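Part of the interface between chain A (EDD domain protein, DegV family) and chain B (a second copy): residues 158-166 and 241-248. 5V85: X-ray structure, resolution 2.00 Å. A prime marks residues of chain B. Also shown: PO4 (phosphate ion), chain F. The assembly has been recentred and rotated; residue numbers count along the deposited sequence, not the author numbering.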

HETATM    1  N   MSE A 158     -11.975   0.801  17.738  1.00 25.70           N
HETATM    2  CA  MSE A 158     -12.294   0.618  16.322  1.00 25.08           C
HETATM    3  C   MSE A 158     -13.055  -0.676  16.058  1.00 26.71           C
HETATM    4  O   MSE A 158     -12.965  -1.635  16.826  1.00 25.94           O
ATOM      5  N   THR A 159     -13.802  -0.697  14.957  1.00 22.02           N
ATOM      6  CA  THR A 159     -14.395  -1.933  14.474  1.00 24.07           C
ATOM      7  C   THR A 159     -13.309  -2.843  13.903  1.00 18.69           C
ATOM      8  O   THR A 159     -12.169  -2.430  13.674  1.00 18.96           O
ATOM      9  N   PHE A 160     -13.682  -4.102  13.658  1.00 18.44           N
ATOM     10  CA  PHE A 160     -12.741  -5.056  13.074  1.00 20.26           C
ATOM     11  C   PHE A 160     -12.178  -4.536  11.755  1.00 22.60           C
ATOM     12  O   PHE A 160     -10.958  -4.482  11.565  1.00 20.53           O
ATOM     13  N   GLU A 161     -13.057  -4.125  10.835  1.00 15.91           N
ATOM     14  CA  GLU A 161     -12.591  -3.620   9.548  1.00 17.05           C
ATOM     15  C   GLU A 161     -11.795  -2.329   9.699  1.00 16.97           C
ATOM     16  O   GLU A 161     -10.869  -2.083   8.918  1.00 16.59           O
ATOM     17  N   GLU A 162     -12.139  -1.495  10.683  1.00 16.50           N
ATOM     18  CA  GLU A 162     -11.341  -0.300  10.934  1.00 18.15           C
ATOM     19  C   GLU A 162      -9.936  -0.670  11.385  1.00 23.31           C
ATOM     20  O   GLU A 162      -8.959  -0.032  10.974  1.00 19.09           O
ATOM     21  N   VAL A 163      -9.811  -1.697  12.235  1.00 22.37           N
ATOM     22  CA  VAL A 163      -8.484  -2.156  12.644  1.00 20.01           C
ATOM     23  C   VAL A 163      -7.684  -2.605  11.433  1.00 16.93           C
ATOM     24  O   VAL A 163      -6.511  -2.244  11.277  1.00 21.29           O
ATOM     25  N   VAL A 164      -8.313  -3.375  10.543  1.00 18.43           N
ATOM     26  CA  VAL A 164      -7.611  -3.879   9.367  1.00 20.89           C
ATOM     27  C   VAL A 164      -7.075  -2.722   8.532  1.00 23.17           C
ATOM     28  O   VAL A 164      -5.902  -2.708   8.139  1.00 18.43           O
ATOM     29  N   GLU A 165      -7.920  -1.718   8.275  1.00 18.76           N
ATOM     30  CA  GLU A 165      -7.511  -0.595   7.433  1.00 16.40           C
ATOM     31  C   GLU A 165      -6.365   0.191   8.063  1.00 14.40           C
ATOM     32  O   GLU A 165      -5.390   0.537   7.387  1.00 16.47           O
ATOM     33  N   SER A 166      -6.467   0.491   9.362  1.00 18.66           N
ATOM     34  CA  SER A 166      -5.432   1.295  10.010  1.00 23.73           C
ATOM     35  C   SER A 166      -4.113   0.539  10.112  1.00 23.59           C
ATOM     36  O   SER A 166      -3.036   1.139   9.993  1.00 16.54           O
TER
ATOM     37  N   VAL B 241     -12.599  -5.006  -1.192  1.00 23.16           N
ATOM     38  CA  VAL B 241     -12.796  -3.802  -0.392  1.00 21.64           C
ATOM     39  C   VAL B 241     -12.579  -4.114   1.085  1.00 24.41           C
ATOM     40  O   VAL B 241     -12.974  -5.174   1.586  1.00 24.58           O
ATOM     41  N   VAL B 242     -11.919  -3.189   1.778  1.00 21.18           N
ATOM     42  CA  VAL B 242     -11.697  -3.253   3.218  1.00 19.68           C
ATOM     43  C   VAL B 242     -12.404  -2.064   3.851  1.00 18.63           C
ATOM     44  O   VAL B 242     -12.261  -0.932   3.375  1.00 21.42           O
ATOM     45  N   ASN B 243     -13.169  -2.323   4.913  1.00 17.24           N
ATOM     46  CA  ASN B 243     -13.843  -1.273   5.681  1.00 20.05           C
ATOM     47  C   ASN B 243     -14.702  -0.387   4.777  1.00 24.39           C
ATOM     48  O   ASN B 243     -14.601   0.842   4.785  1.00 20.58           O
ATOM     49  N   ALA B 244     -15.563  -1.032   3.985  1.00 21.47           N
ATOM     50  CA  ALA B 244     -16.435  -0.286   3.082  1.00 24.00           C
ATOM     51  C   ALA B 244     -17.356   0.662   3.837  1.00 21.82           C
ATOM     52  O   ALA B 244     -17.745   1.706   3.301  1.00 21.30           O
ATOM     53  N   GLY B 245     -17.704   0.323   5.082  1.00 19.37           N
ATOM     54  CA  GLY B 245     -18.637   1.126   5.857  1.00 24.74           C
ATOM     55  C   GLY B 245     -18.179   2.545   6.127  1.00 26.61           C
ATOM     56  O   GLY B 245     -19.013   3.412   6.408  1.00 24.72           O
ATOM     57  N   ASP B 246     -16.876   2.805   6.058  1.00 17.76           N
ATOM     58  CA  ASP B 246     -16.345   4.144   6.276  1.00 21.95           C
ATOM     59  C   ASP B 246     -15.934   4.838   4.986  1.00 21.66           C
ATOM     60  O   ASP B 246     -15.385   5.943   5.044  1.00 25.02           O
ATOM     61  N   LYS B 247     -16.176   4.229   3.832  1.00 17.01           N
ATOM     62  CA  LYS B 247     -15.640   4.732   2.580  1.00 22.27           C
ATOM     63  C   LYS B 247     -16.752   5.236   1.669  1.00 22.31           C
ATOM     64  O   LYS B 247     -17.919   4.853   1.789  1.00 18.73           O
ATOM     65  N   ILE B 248     -16.363   6.122   0.757  1.00 14.85           N
ATOM     66  CA  ILE B 248     -17.242   6.616  -0.294  1.00 14.80           C
ATOM     67  C   ILE B 248     -16.974   5.796  -1.545  1.00 15.95           C
ATOM     68  O   ILE B 248     -15.816   5.621  -1.944  1.00 25.66           O
TER

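The contact is mostly polar and centres on Asn243′, whose CA lies 4.7 Å from the CA of Glu161. The helix that begins at Phe160 of chain A presents three glutamates to a loop of chain B, and the two stretches together bury 360 Å². The CA-to-CB bonds of Glu161, Val164, Glu165 and Asp246′ point toward the other stretch, as does that of Asn243′; those of Val242′ and Lys247′ point sideways.

Two hydrogen bonds cross the interface, and both begin at Asn243′. The backbone N of Asn243′ donates to OE1 of Glu161 (2.9 Å), a carboxylate brought into place by chi1 m and chi2 m. The side chain of Asn243′ has chi1 t, and ND2 of Asn243′ donates to OE1 of Glu165 at 2.6 Å in a nearly straight bond. Glu165 reaches it with an extended side chain, chi1 and chi2 both t. Asparagine suits this place in two ways: its amide offers a donor and an acceptor from one short side chain, and it tolerates the left-handed backbone found here (phi 54°, psi 52°). The second hydrogen of ND2 of Asn243′ is also used, in a bond to OD2 of Asp246′ (3.0 Å) that ties the loop to itself.

The acceptor side of the amide is served by water. Water 1 donates to OD1 of Asn243′ (2.7 Å) and its O lies 2.7 Å from OG1 of Thr159, bridging a gap of 4.4 Å between those two side-chain oxygens. Thr159, chi1 p, is the N-cap of the helix: OG1 of Thr159 accepts the capping bond from N of Glu162 (3.1 Å), and N of Thr159 donates a hydrogen bond to OE1 of Glu162 (2.8 Å). A phosphate ion, probably from the crystallisation liquor, binds the same helix end through its O1, which accepts from N of Phe160 (2.9 Å).

The acidic groups make one striking approach. The CA-to-CB bond of Glu162 points sideways, but with chi1 m and chi2 t its end comes nearer the loop, and OE2 of Glu162 lies 2.7 Å from OD2 of Asp246′ (chi1 m). At this distance one of the two acid groups probably holds a proton and donates it. Positive charge is near but less direct: Lys247′, extended beyond its chi1 m, places NZ 4.4 Å from OE2 of Glu165, beyond a salt bridge, with its methylene CE 3.6 Å from that oxygen. NZ of Lys247′ instead donates to O of Val242′ (2.5 Å), bracing the loop.

The apolar side-chain pair is Val164 and Val242′, both chi1 t, which meet through their CG1 atoms at 3.7 Å; CG1 of Val242′ also lies 4.1 Å from CB of Glu165. Compact, branched side chains fill this space beside the hydrogen bonds without needing polar partners.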

HETATM    1  CB  MSE A 158     -11.023   0.627  15.469  1.00 26.69           C
HETATM    2  CG  MSE A 158      -9.962   1.607  15.910  1.00 35.34           C
HETATM    3 SE   MSE A 158      -8.987   2.384  14.420  1.00 47.62          SE
HETATM    4  CE  MSE A 158      -8.254   0.841  13.699  1.00 45.09           C
ATOM      5  CB  THR A 159     -15.440  -1.647  13.398  1.00 26.41           C
ATOM      6  OG1 THR A 159     -14.782  -1.167  12.220  1.00 19.08           O
ATOM      7  CG2 THR A 159     -16.442  -0.601  13.880  1.00 23.98           C
ATOM      8  CB  PHE A 160     -13.424  -6.412  12.880  1.00 18.86           C
ATOM      9  CG  PHE A 160     -12.563  -7.434  12.184  1.00 20.99           C
ATOM     10  CD1 PHE A 160     -11.521  -8.055  12.856  1.00 19.47           C
ATOM     11  CD2 PHE A 160     -12.795  -7.772  10.861  1.00 23.69           C
ATOM     12  CE1 PHE A 160     -10.727  -8.992  12.218  1.00 22.95           C
ATOM     13  CE2 PHE A 160     -12.005  -8.709  10.217  1.00 23.99           C
ATOM     14  CZ  PHE A 160     -10.970  -9.320  10.896  1.00 21.71           C
ATOM     15  CB  GLU A 161     -13.774  -3.408   8.606  1.00 22.39           C
ATOM     16  CG  GLU A 161     -14.488  -4.692   8.214  1.00 30.12           C
ATOM     17  CD  GLU A 161     -13.707  -5.510   7.203  1.00 47.22           C
ATOM     18  OE1 GLU A 161     -13.216  -4.926   6.213  1.00 45.47           O
ATOM     19  OE2 GLU A 161     -13.583  -6.737   7.400  1.00 50.99           O
ATOM     20  CB  GLU A 162     -12.025   0.589  11.973  1.00 18.61           C
ATOM     21  CG  GLU A 162     -13.030   1.572  11.377  1.00 22.06           C
ATOM     22  CD  GLU A 162     -13.967   2.169  12.415  1.00 22.90           C
ATOM     23  OE1 GLU A 162     -13.868   1.790  13.598  1.00 23.70           O
ATOM     24  OE2 GLU A 162     -14.813   3.013  12.043  1.00 24.71           O
ATOM     25  CB  VAL A 163      -8.582  -3.265  13.708  1.00 20.14           C
ATOM     26  CG1 VAL A 163      -7.182  -3.744  14.083  1.00 17.91           C
ATOM     27  CG2 VAL A 163      -9.310  -2.762  14.947  1.00 16.31           C
ATOM     28  CB  VAL A 164      -8.534  -4.795   8.545  1.00 19.71           C
ATOM     29  CG1 VAL A 164      -7.903  -5.115   7.202  1.00 21.05           C
ATOM     30  CG2 VAL A 164      -8.832  -6.076   9.315  1.00 25.93           C
ATOM     31  CB  GLU A 165      -8.708   0.321   7.166  1.00 17.94           C
ATOM     32  CG  GLU A 165      -8.341   1.642   6.505  1.00 22.61           C
ATOM     33  CD  GLU A 165      -9.562   2.463   6.110  1.00 27.09           C
ATOM     34  OE1 GLU A 165     -10.666   2.185   6.622  1.00 30.80           O
ATOM     35  OE2 GLU A 165      -9.418   3.387   5.285  1.00 27.99           O
ATOM     36  CB  SER A 166      -5.888   1.735  11.398  1.00 26.73           C
ATOM     37  OG  SER A 166      -6.957   2.658  11.320  1.00 43.02           O
TER
ATOM     38  CB  VAL B 241     -14.190  -3.197  -0.655  1.00 21.33           C
ATOM     39  CG1 VAL B 241     -15.301  -4.132  -0.188  1.00 23.06           C
ATOM     40  CG2 VAL B 241     -14.310  -1.823   0.002  1.00 19.42           C
ATOM     41  CB  VAL B 242     -10.195  -3.238   3.560  1.00 26.63           C
ATOM     42  CG1 VAL B 242      -9.982  -2.997   5.053  1.00 23.83           C
ATOM     43  CG2 VAL B 242      -9.528  -4.530   3.116  1.00 25.95           C
ATOM     44  CB  ASN B 243     -12.829  -0.437   6.467  1.00 20.24           C
ATOM     45  CG  ASN B 243     -13.486   0.442   7.515  1.00 21.79           C
ATOM     46  OD1 ASN B 243     -14.583   0.145   7.991  1.00 22.65           O
ATOM     47  ND2 ASN B 243     -12.820   1.535   7.877  1.00 20.08           N
ATOM     48  CB  ALA B 244     -17.261  -1.252   2.230  1.00 20.73           C
ATOM     49  CB  ASP B 246     -15.141   4.094   7.221  1.00 19.61           C
ATOM     50  CG  ASP B 246     -15.522   3.725   8.638  1.00 28.00           C
ATOM     51  OD1 ASP B 246     -16.713   3.846   8.998  1.00 23.16           O
ATOM     52  OD2 ASP B 246     -14.622   3.313   9.393  1.00 26.69           O
ATOM     53  CB  LYS B 247     -14.822   3.649   1.868  1.00 26.09           C
ATOM     54  CG  LYS B 247     -13.455   3.417   2.502  1.00 27.78           C
ATOM     55  CD  LYS B 247     -12.769   2.189   1.935  1.00 25.98           C
ATOM     56  CE  LYS B 247     -11.386   2.000   2.548  1.00 24.33           C
ATOM     57  NZ  LYS B 247     -10.786   0.711   2.112  1.00 28.87           N
ATOM     58  CB  ILE B 248     -17.015   8.115  -0.554  1.00 23.29           C
ATOM     59  CG1 ILE B 248     -17.155   8.910   0.746  1.00 26.42           C
ATOM     60  CG2 ILE B 248     -17.982   8.632  -1.618  1.00 17.59           C
ATOM     61  CD1 ILE B 248     -16.981  10.401   0.572  1.00 26.88           C
TER
HETATM   62  P   PO4 F 304     -17.509  -5.273  14.323  1.00 82.56           P
HETATM   63  O1  PO4 F 304     -16.162  -4.912  14.903  1.00 77.98           O
HETATM   64  O2  PO4 F 304     -17.931  -6.628  14.838  1.00 85.62           O
HETATM   65  O3  PO4 F 304     -17.414  -5.314  12.817  1.00 87.71           O
HETATM   66  O4  PO4 F 304     -18.530  -4.238  14.733  1.00 80.16           O
HETATM   67  O   HOH W   1     -16.189  -0.124  10.156  1.00 22.07           O